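Local coordinates for Card1 endonuclease domain-containing protein (Vibrio cholerae, PDB 1XMX) that is of uncharacterised function but probably binds nucleic acid and carries a nuclease-like domain of the PD-(D/E)XK class, at residues E183-L188 and E217-L221; L173-A178 and F248-W253; Q169-L173 and D224-I230; A178-L182 and P365-K369. Numbering follows the deposited sequence.

Contact 1. Residues E183-L188 and E217-L221. With FMT (formic acid), chain I.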
# COMPACT_ATOMS: atom_id res chain seq x y z
N GLU A 183 3.93 21.53 -21.29
CA GLU A 183 4.86 21.94 -22.39
C GLU A 183 5.42 20.74 -23.14
O GLU A 183 5.62 20.77 -24.34
CB GLU A 183 6.03 22.75 -21.80
CG GLU A 183 7.16 23.09 -22.81
CD GLU A 183 8.47 23.58 -22.15
OE1 GLU A 183 8.67 23.52 -20.91
OE2 GLU A 183 9.34 24.04 -22.91
N LEU A 184 5.65 19.65 -22.42
CA LEU A 184 6.34 18.49 -22.96
C LEU A 184 5.41 17.41 -23.43
O LEU A 184 5.85 16.44 -24.03
CB LEU A 184 7.31 17.94 -21.89
CG LEU A 184 8.49 18.89 -21.60
CD1 LEU A 184 9.50 18.29 -20.57
CD2 LEU A 184 9.20 19.25 -22.82
N GLY A 185 4.12 17.58 -23.17
CA GLY A 185 3.09 16.61 -23.53
C GLY A 185 3.37 15.80 -24.79
O GLY A 185 3.84 14.68 -24.70
N PRO A 186 3.09 16.39 -25.97
CA PRO A 186 3.28 15.78 -27.30
C PRO A 186 4.64 15.12 -27.53
O PRO A 186 4.73 14.07 -28.15
CB PRO A 186 3.11 16.97 -28.25
CG PRO A 186 2.15 17.86 -27.49
CD PRO A 186 2.56 17.76 -26.05
N GLY A 187 5.69 15.76 -27.06
CA GLY A 187 7.00 15.24 -27.21
C GLY A 187 7.22 13.92 -26.49
O GLY A 187 8.01 13.09 -26.96
N LEU A 188 6.55 13.73 -25.34
CA LEU A 188 6.76 12.54 -24.54
C LEU A 188 6.01 11.35 -25.12
O LEU A 188 6.50 10.20 -25.05
CB LEU A 188 6.45 12.77 -23.06
CG LEU A 188 7.65 13.32 -22.27
CD1 LEU A 188 7.23 13.89 -20.96
CD2 LEU A 188 8.76 12.27 -22.11
N GLU A 217 9.45 19.83 -29.29
CA GLU A 217 9.49 19.27 -27.92
C GLU A 217 10.28 17.97 -27.80
O GLU A 217 10.97 17.75 -26.82
CB GLU A 217 8.10 19.08 -27.34
CG GLU A 217 7.23 20.31 -27.37
CD GLU A 217 5.81 19.94 -27.05
OE1 GLU A 217 5.59 18.74 -26.75
OE2 GLU A 217 4.91 20.83 -27.07
N LEU A 218 10.18 17.12 -28.80
CA LEU A 218 10.97 15.89 -28.83
C LEU A 218 12.45 16.20 -28.66
O LEU A 218 13.17 15.54 -27.92
CB LEU A 218 10.78 15.18 -30.18
CG LEU A 218 11.47 13.81 -30.26
CD1 LEU A 218 11.08 12.90 -29.05
CD2 LEU A 218 11.21 13.10 -31.58
N ASN A 219 12.92 17.16 -29.42
CA ASN A 219 14.32 17.57 -29.37
C ASN A 219 14.80 18.12 -28.01
O ASN A 219 15.91 17.87 -27.61
CB ASN A 219 14.59 18.55 -30.47
CG ASN A 219 14.95 17.85 -31.78
OD1 ASN A 219 16.05 17.34 -31.94
ND2 ASN A 219 13.98 17.80 -32.71
N LEU A 220 13.94 18.87 -27.32
CA LEU A 220 14.15 19.25 -25.95
C LEU A 220 14.40 17.98 -25.08
O LEU A 220 15.35 17.94 -24.31
CB LEU A 220 12.92 20.00 -25.41
CG LEU A 220 12.53 21.37 -25.98
CD1 LEU A 220 11.47 22.11 -25.15
CD2 LEU A 220 13.79 22.22 -26.12
N LEU A 221 13.57 16.95 -25.26
CA LEU A 221 13.69 15.66 -24.59
C LEU A 221 14.91 14.88 -24.98
O LEU A 221 15.59 14.34 -24.13
CB LEU A 221 12.43 14.81 -24.80
CG LEU A 221 11.11 15.46 -24.36
CD1 LEU A 221 9.86 14.80 -24.93
CD2 LEU A 221 11.06 15.51 -22.81
C FMT I . 6.70 18.00 -31.06
O1 FMT I . 7.31 17.07 -30.46
O2 FMT I . 6.71 19.24 -30.82

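Contact 2. Residues L173-A178 and F248-W253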
# COMPACT_ATOMS: atom_id res chain seq x y z
N LEU A 173 15.89 14.38 -14.10
CA LEU A 173 15.21 14.39 -15.38
C LEU A 173 13.69 14.39 -15.17
O LEU A 173 12.95 15.14 -15.81
CB LEU A 173 15.62 13.16 -16.20
CG LEU A 173 16.58 13.31 -17.39
CD1 LEU A 173 16.62 11.99 -18.10
CD2 LEU A 173 16.13 14.40 -18.36
N GLY A 174 13.23 13.53 -14.26
CA GLY A 174 11.81 13.43 -13.94
C GLY A 174 11.23 14.72 -13.42
O GLY A 174 10.14 15.09 -13.82
N GLU A 175 11.94 15.38 -12.51
CA GLU A 175 11.55 16.71 -11.99
C GLU A 175 11.30 17.71 -13.16
O GLU A 175 10.34 18.49 -13.15
CB GLU A 175 12.68 17.33 -11.13
CG GLU A 175 12.93 16.86 -9.67
CD GLU A 175 13.99 17.81 -8.94
OE1 GLU A 175 15.08 18.10 -9.50
OE2 GLU A 175 13.75 18.30 -7.79
N ARG A 176 12.20 17.71 -14.14
CA ARG A 176 12.10 18.65 -15.24
C ARG A 176 10.88 18.37 -16.03
O ARG A 176 10.20 19.28 -16.45
CB ARG A 176 13.27 18.55 -16.23
CG ARG A 176 14.69 18.63 -15.68
CD ARG A 176 14.94 19.84 -14.92
NE ARG A 176 14.71 21.10 -15.64
CZ ARG A 176 13.79 22.01 -15.28
NH1 ARG A 176 12.97 21.78 -14.23
NH2 ARG A 176 13.69 23.14 -15.98
N TRP A 177 10.68 17.10 -16.32
CA TRP A 177 9.55 16.73 -17.17
C TRP A 177 8.24 16.97 -16.40
O TRP A 177 7.30 17.52 -16.94
CB TRP A 177 9.68 15.29 -17.66
CG TRP A 177 10.91 15.07 -18.62
CD1 TRP A 177 11.73 16.05 -19.15
CD2 TRP A 177 11.39 13.81 -19.13
NE1 TRP A 177 12.69 15.46 -19.97
CE2 TRP A 177 12.51 14.09 -19.96
CE3 TRP A 177 10.99 12.47 -18.96
CZ2 TRP A 177 13.23 13.09 -20.63
CZ3 TRP A 177 11.73 11.44 -19.63
CH2 TRP A 177 12.82 11.77 -20.46
N ALA A 178 8.23 16.63 -15.10
CA ALA A 178 7.00 16.77 -14.30
C ALA A 178 6.62 18.24 -14.18
O ALA A 178 5.47 18.61 -14.18
CB ALA A 178 7.21 16.16 -12.91
N PHE A 248 12.60 4.08 -18.97
CA PHE A 248 12.43 5.37 -18.33
C PHE A 248 11.76 6.27 -19.33
O PHE A 248 10.78 6.93 -18.97
CB PHE A 248 13.78 5.93 -17.94
CG PHE A 248 13.73 7.30 -17.30
CD1 PHE A 248 13.48 7.44 -15.93
CD2 PHE A 248 13.99 8.45 -18.05
CE1 PHE A 248 13.44 8.72 -15.33
CE2 PHE A 248 13.96 9.71 -17.45
CZ PHE A 248 13.69 9.85 -16.09
N ALA A 249 12.30 6.29 -20.56
CA ALA A 249 11.76 7.13 -21.67
C ALA A 249 10.46 6.57 -22.19
O ALA A 249 9.65 7.27 -22.80
CB ALA A 249 12.76 7.18 -22.85
N ASN A 250 10.25 5.29 -21.94
CA ASN A 250 8.98 4.71 -22.31
C ASN A 250 7.80 5.22 -21.45
O ASN A 250 6.63 5.18 -21.88
CB ASN A 250 9.08 3.20 -22.36
CG ASN A 250 8.23 2.63 -23.46
OD1 ASN A 250 7.52 3.37 -24.13
ND2 ASN A 250 8.30 1.31 -23.66
N GLY A 251 8.09 5.75 -20.27
CA GLY A 251 7.03 6.26 -19.39
C GLY A 251 7.22 5.92 -17.92
O GLY A 251 6.53 6.45 -17.06
N GLU A 252 8.16 5.02 -17.63
CA GLU A 252 8.47 4.69 -16.22
C GLU A 252 9.13 5.82 -15.47
O GLU A 252 9.33 5.70 -14.28
CB GLU A 252 9.37 3.47 -16.14
CG GLU A 252 8.84 2.28 -16.90
CD GLU A 252 9.25 1.00 -16.22
OE1 GLU A 252 9.99 1.12 -15.20
OE2 GLU A 252 8.85 -0.11 -16.70
N TRP A 253 9.49 6.91 -16.17
CA TRP A 253 10.04 8.09 -15.50
C TRP A 253 9.13 8.65 -14.36
O TRP A 253 9.62 9.18 -13.36
CB TRP A 253 10.35 9.21 -16.52
CG TRP A 253 9.15 9.84 -17.13
CD1 TRP A 253 8.55 9.45 -18.28
CD2 TRP A 253 8.40 10.96 -16.63
NE1 TRP A 253 7.48 10.26 -18.53
CE2 TRP A 253 7.35 11.19 -17.54
CE3 TRP A 253 8.52 11.81 -15.52
CZ2 TRP A 253 6.45 12.22 -17.40
CZ3 TRP A 253 7.60 12.83 -15.35
CH2 TRP A 253 6.58 13.04 -16.28

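Contact 3. Residues Q169-L173 and D224-I230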
# COMPACT_ATOMS: atom_id res chain seq x y z
N GLN A 169 20.48 11.54 -11.79
CA GLN A 169 20.15 11.94 -13.16
C GLN A 169 18.70 11.57 -13.51
O GLN A 169 17.98 12.40 -14.07
CB GLN A 169 21.06 11.27 -14.21
CG GLN A 169 22.53 11.78 -14.32
CD GLN A 169 22.67 13.29 -14.22
OE1 GLN A 169 23.12 13.82 -13.17
NE2 GLN A 169 22.26 13.99 -15.24
N LEU A 170 18.28 10.35 -13.17
CA LEU A 170 16.90 9.94 -13.50
C LEU A 170 15.91 10.73 -12.69
O LEU A 170 14.84 11.11 -13.20
CB LEU A 170 16.67 8.43 -13.32
CG LEU A 170 17.46 7.55 -14.28
CD1 LEU A 170 16.99 6.12 -14.10
CD2 LEU A 170 17.29 8.01 -15.72
N TYR A 171 16.27 11.01 -11.45
CA TYR A 171 15.44 11.84 -10.59
C TYR A 171 15.29 13.29 -11.10
O TYR A 171 14.18 13.88 -11.17
CB TYR A 171 15.98 11.84 -9.15
CG TYR A 171 15.35 12.91 -8.32
CD1 TYR A 171 14.08 12.74 -7.78
CD2 TYR A 171 16.02 14.13 -8.10
CE1 TYR A 171 13.47 13.73 -7.00
CE2 TYR A 171 15.43 15.15 -7.32
CZ TYR A 171 14.15 14.95 -6.79
OH TYR A 171 13.56 15.94 -6.03
N GLN A 172 16.41 13.89 -11.46
CA GLN A 172 16.35 15.27 -11.85
C GLN A 172 15.67 15.37 -13.24
O GLN A 172 14.95 16.32 -13.54
CB GLN A 172 17.76 15.87 -11.82
CG GLN A 172 18.46 15.71 -10.48
CD GLN A 172 19.81 16.42 -10.42
OE1 GLN A 172 20.48 16.57 -11.43
NE2 GLN A 172 20.21 16.86 -9.21
N LEU A 173 15.89 14.38 -14.10
CA LEU A 173 15.21 14.39 -15.38
C LEU A 173 13.69 14.39 -15.17
O LEU A 173 12.95 15.14 -15.81
CB LEU A 173 15.62 13.16 -16.20
CG LEU A 173 16.58 13.31 -17.39
CD1 LEU A 173 16.62 11.99 -18.10
CD2 LEU A 173 16.13 14.40 -18.36
N ASP A 224 17.84 16.31 -23.30
CA ASP A 224 17.87 16.01 -21.86
C ASP A 224 18.46 14.64 -21.59
O ASP A 224 19.26 14.44 -20.66
CB ASP A 224 16.47 16.04 -21.24
CG ASP A 224 15.90 17.43 -21.12
OD1 ASP A 224 16.65 18.40 -20.89
OD2 ASP A 224 14.66 17.55 -21.25
N LEU A 225 18.01 13.67 -22.38
CA LEU A 225 18.59 12.34 -22.35
C LEU A 225 20.10 12.41 -22.57
O LEU A 225 20.86 11.74 -21.88
CB LEU A 225 17.98 11.44 -23.44
CG LEU A 225 16.46 11.34 -23.28
CD1 LEU A 225 15.91 10.50 -24.39
CD2 LEU A 225 16.09 10.80 -21.92
N VAL A 226 20.52 13.21 -23.53
CA VAL A 226 21.96 13.35 -23.82
C VAL A 226 22.73 13.99 -22.66
O VAL A 226 23.73 13.46 -22.20
CB VAL A 226 22.21 14.09 -25.18
CG1 VAL A 226 23.70 14.39 -25.45
CG2 VAL A 226 21.68 13.23 -26.33
N GLU A 227 22.27 15.15 -22.19
CA GLU A 227 22.90 15.80 -21.04
C GLU A 227 23.00 14.83 -19.83
O GLU A 227 24.04 14.78 -19.13
CB GLU A 227 22.13 17.04 -20.67
CG GLU A 227 22.84 17.85 -19.65
CD GLU A 227 22.17 19.18 -19.37
OE1 GLU A 227 21.96 19.96 -20.30
OE2 GLU A 227 21.91 19.47 -18.19
N ALA A 228 21.94 14.05 -19.61
CA ALA A 228 21.87 13.12 -18.50
C ALA A 228 22.74 11.92 -18.69
O ALA A 228 22.83 11.11 -17.76
CB ALA A 228 20.44 12.66 -18.20
N LYS A 229 23.40 11.86 -19.86
CA LYS A 229 24.27 10.73 -20.27
C LYS A 229 23.54 9.37 -20.31
O LYS A 229 24.18 8.32 -20.21
CB LYS A 229 25.59 10.65 -19.47
CG LYS A 229 26.44 11.91 -19.59
CD LYS A 229 27.82 11.80 -18.90
CE LYS A 229 28.52 13.19 -18.78
NZ LYS A 229 28.16 13.96 -17.49
N ILE A 230 22.22 9.37 -20.49
CA ILE A 230 21.50 8.11 -20.63
C ILE A 230 21.05 7.71 -22.05
O ILE A 230 20.42 6.63 -22.26
CB ILE A 230 20.30 8.04 -19.66
CG1 ILE A 230 19.32 9.18 -19.96
CG2 ILE A 230 20.78 8.08 -18.26
CD1 ILE A 230 17.94 8.94 -19.33

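Contact 4. Residues A178-L182 and P365-K369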
# COMPACT_ATOMS: atom_id res chain seq x y z
N ALA A 178 8.23 16.63 -15.10
CA ALA A 178 7.00 16.77 -14.30
C ALA A 178 6.62 18.24 -14.18
O ALA A 178 5.47 18.61 -14.18
CB ALA A 178 7.21 16.16 -12.91
N SER A 179 7.61 19.09 -14.06
CA SER A 179 7.33 20.50 -13.77
C SER A 179 7.04 21.34 -15.03
O SER A 179 6.64 22.49 -14.91
CB SER A 179 8.48 21.12 -12.95
OG SER A 179 9.59 21.38 -13.79
N ASN A 180 7.28 20.77 -16.21
CA ASN A 180 6.92 21.39 -17.47
C ASN A 180 6.05 20.40 -18.22
O ASN A 180 6.23 20.22 -19.41
CB ASN A 180 8.20 21.63 -18.29
CG ASN A 180 9.10 22.64 -17.64
OD1 ASN A 180 8.72 23.79 -17.51
ND2 ASN A 180 10.27 22.22 -17.19
N ALA A 181 5.16 19.73 -17.51
CA ALA A 181 4.42 18.60 -18.11
C ALA A 181 3.54 18.94 -19.32
O ALA A 181 3.48 18.18 -20.30
CB ALA A 181 3.60 17.86 -17.04
N LEU A 182 2.82 20.05 -19.24
CA LEU A 182 1.95 20.44 -20.34
C LEU A 182 2.81 20.84 -21.54
O LEU A 182 2.47 20.50 -22.66
CB LEU A 182 0.98 21.55 -19.95
CG LEU A 182 -0.14 21.21 -18.97
CD1 LEU A 182 -1.13 22.32 -19.00
CD2 LEU A 182 -0.79 19.88 -19.37
N PRO A 365 -1.47 17.13 -14.20
CA PRO A 365 -0.34 17.88 -14.75
C PRO A 365 -0.13 19.23 -14.08
O PRO A 365 0.98 19.65 -13.88
CB PRO A 365 -0.72 18.05 -16.24
CG PRO A 365 -2.17 17.67 -16.34
CD PRO A 365 -2.42 16.70 -15.24
N ASP A 366 -1.21 19.92 -13.74
CA ASP A 366 -1.08 21.25 -13.19
C ASP A 366 -0.34 21.21 -11.84
O ASP A 366 0.50 22.08 -11.52
CB ASP A 366 -2.47 21.89 -13.05
CG ASP A 366 -3.11 22.19 -14.42
OD1 ASP A 366 -2.38 22.34 -15.44
OD2 ASP A 366 -4.36 22.28 -14.46
N GLU A 367 -0.61 20.15 -11.08
CA GLU A 367 -0.06 20.02 -9.75
C GLU A 367 1.20 19.20 -9.70
O GLU A 367 1.81 19.06 -8.64
CB GLU A 367 -1.12 19.40 -8.88
CG GLU A 367 -2.39 20.14 -9.16
CD GLU A 367 -3.57 19.31 -8.87
OE1 GLU A 367 -3.90 19.30 -7.66
OE2 GLU A 367 -4.12 18.66 -9.83
N LEU A 368 1.60 18.67 -10.85
CA LEU A 368 2.84 17.91 -10.86
C LEU A 368 4.08 18.72 -10.49
O LEU A 368 5.07 18.16 -9.97
CB LEU A 368 3.05 17.21 -12.20
CG LEU A 368 2.35 15.90 -12.43
CD1 LEU A 368 2.73 15.49 -13.85
CD2 LEU A 368 2.83 14.85 -11.40
N LYS A 369 4.03 20.01 -10.73
CA LYS A 369 5.13 20.89 -10.29
C LYS A 369 5.16 21.04 -8.75
O LYS A 369 6.16 21.46 -8.20
CB LYS A 369 5.13 22.24 -11.01
CG LYS A 369 3.82 22.98 -10.95
CD LYS A 369 3.28 23.23 -12.42
CE LYS A 369 4.03 24.36 -13.16
NZ LYS A 369 4.41 23.97 -14.57
O HOH W 1 3.60 20.93 -14.63

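Contact 1. Residues E183-L188 and E217-L221
This is a close, nearly perpendicular helix-helix packing in the helical part of the chain, where residues 183-188 of helix 181-201 cross residues 217-221 of helix 216-227. The axes pass 8.1 Å apart at a signed crossing angle of -86°. Gly187 makes this approach possible: its CA lies 4.3 Å from Leu218 CA, and a beta carbon would run into Glu217 CB. Glu217 is a knob set in a hole formed by Leu184, Gly185, Pro186 and Gly187. Its carboxylate accepts a hydrogen bond from Gly187 N to OE1 (3.0 Å). The helix is kinked here and the amide of Gly187 has no bond to the preceding turn, so the side chain supplies the missing acceptor. Beside this polar plug, leucines close the crossing, with Leu184 CD1 3.9 Å from Leu221 CD2 and Leu188 CG 3.8 Å from Leu221 CD1. Trp177 of helix 164-179 packs on all three. A formate, probably from the crystallisation liquor, accepts a hydrogen bond from Glu217 N to its O2 (3.2 Å) and a weak one from Leu218 N to its O1 (3.3 Å). The order of helices 181-201, 210-213 and 216-227 followed by the hairpin 231-234/237-240 is consistent with a winged helix-turn-helix, in which helix 216-227 would take the place of the recognition helix.

Contact 2. Residues L173-A178 and F248-W253
Three aromatic side chains, each in a different chi1 well, interlock where residues 173-178 cross residues 248-253 at -81°. The axes stay 11.5 Å apart, a spacing filled by the rings. Trp177 (chi1 m) points its indole edge at the face of Trp253: its six-membered ring and the five-membered ring of Trp253 have centroids 5.1 Å apart and planes at 84°, a T-shaped pair. Trp177 CB meanwhile sits 4.1 Å over the centroid of the Trp253 six-membered ring, a CH-pi contact. Trp253 is in p (chi1 70°), a well seldom used by aromatics within helices; its N closes the wider pi-type turn 248-252 by bonding to Phe248 O (3.1 Å). Within that turn Gly251 has phi 138°, where a beta carbon would jam against the carbonyl O of Asn250. Phe248 extends in t, its CE2 3.6 Å from Trp177 CZ3 and 3.6 Å from Leu173 CD1; Leu173 has chi1 -106°, between the wells. Small residues make room for the rings: Gly174 O lies 3.7 Å and Ala178 CB 4.1 Å from Trp253 CZ3. Trp177 NE1 is satisfied by Asp224, and Phe344 adds another edge-to-face ring to Trp253. The buried aromatic cluster joins helix 164-179 to helix 243-266, which probably is the opening helix of the PD-(D/E)XK-like domain.

Contact 3. Residues Q169-L173 and D224-I230
Leu173 is the main bump here, and it fills a hollow walled by Asp224, Leu225, Ala228 and Ile230. Its CD2 fits tightly against Asp224 CB (3.3 Å), while its CD1 reaches Ile230 CD1 at 3.5 Å, Ala228 CB at 3.9 Å and Leu225 CD2 at 4.0 Å. The small Ala228 forms the floor of the dip, and Gln169 lies over it as well, with NE2 3.4 Å from Ala228 CA. One turn back from Leu173, Leu170 CD2 meets Ile230 CD1 at 3.8 Å. Ile230 can turn inward because the chain bends sharply: Lys229, with positive phi, closes helix 216-227 in a Schellman motif, with Lys229 N bonded to Val226 O (2.9 Å) and Ile230 N to Leu225 O (3.1 Å). No hydrogen bond links the two segments. Helix 164-179 thus lies against the end of helix 216-227, just before strand 231-234 begins, while Phe248 and Glu244 of helix 243-266 border Leu173 and Leu170.

Contact 4. Residues A178-L182 and P365-K369
Residues 178-182 span the break between helix 164-179 and helix 181-201: Asn180, at phi/psi -125°/40°, leaves helical values and turns the chain. Opposite runs the loop 365-369, with no regular helix or strand and one weak internal bond, Leu368 N to Pro365 O (3.2 Å). The backbones come close, Ser179 CA lying 4.1 Å from Lys369 CA and Ala178 CA 5.5 Å from Leu368 CA. Leu368 packs inward, its CB 3.4 Å from Ala178 O and its CD1 4.1 Å from Ala181 CB. Towards the outside, Leu182 CD2 rests on Pro365 CB (3.6 Å). The Lys369 side chain bends so that NZ donates to Ser179 O at 2.7 Å. A water beside it accepts from Lys369 NZ (3.1 Å), donates to Ala178 O and to Pro365 O (3.0 Å each) and takes a weak bond from Ala181 N (3.5 Å). Phe344 borders the apolar side, touching Ala181 and Leu368. The chemistry thus combines apolar packing with a lysine and a water that bind main-chain groups of both segments, at the helix break and at Pro365 across from it, tying the interhelical corner to the nuclease-like domain without a salt bridge.

Overall arrangement
Helix 164-179 unites the set: it supplies one segment each to contacts 2 and 3 and its last residues to contact 4, and Trp177 reaches the leucines of contact 1. Contact 2 is wholly buried and aromatic; contact 3, which shares Leu173 with it, is aliphatic, and the hydrogen bond from Trp177 NE1 to Asp224 OD2 (probable, 3.1 Å) joins the two. Contact 1 is mostly buried but contains a carboxylate at a helix kink. Contact 4, partly exposed, relies on a lysine and a water. Contacts 1 and 3 both use helix 216-227, whereas contact 2 ties helix 164-179, and contact 4 the junction of helices 164-179 and 181-201, to the nuclease-like domain.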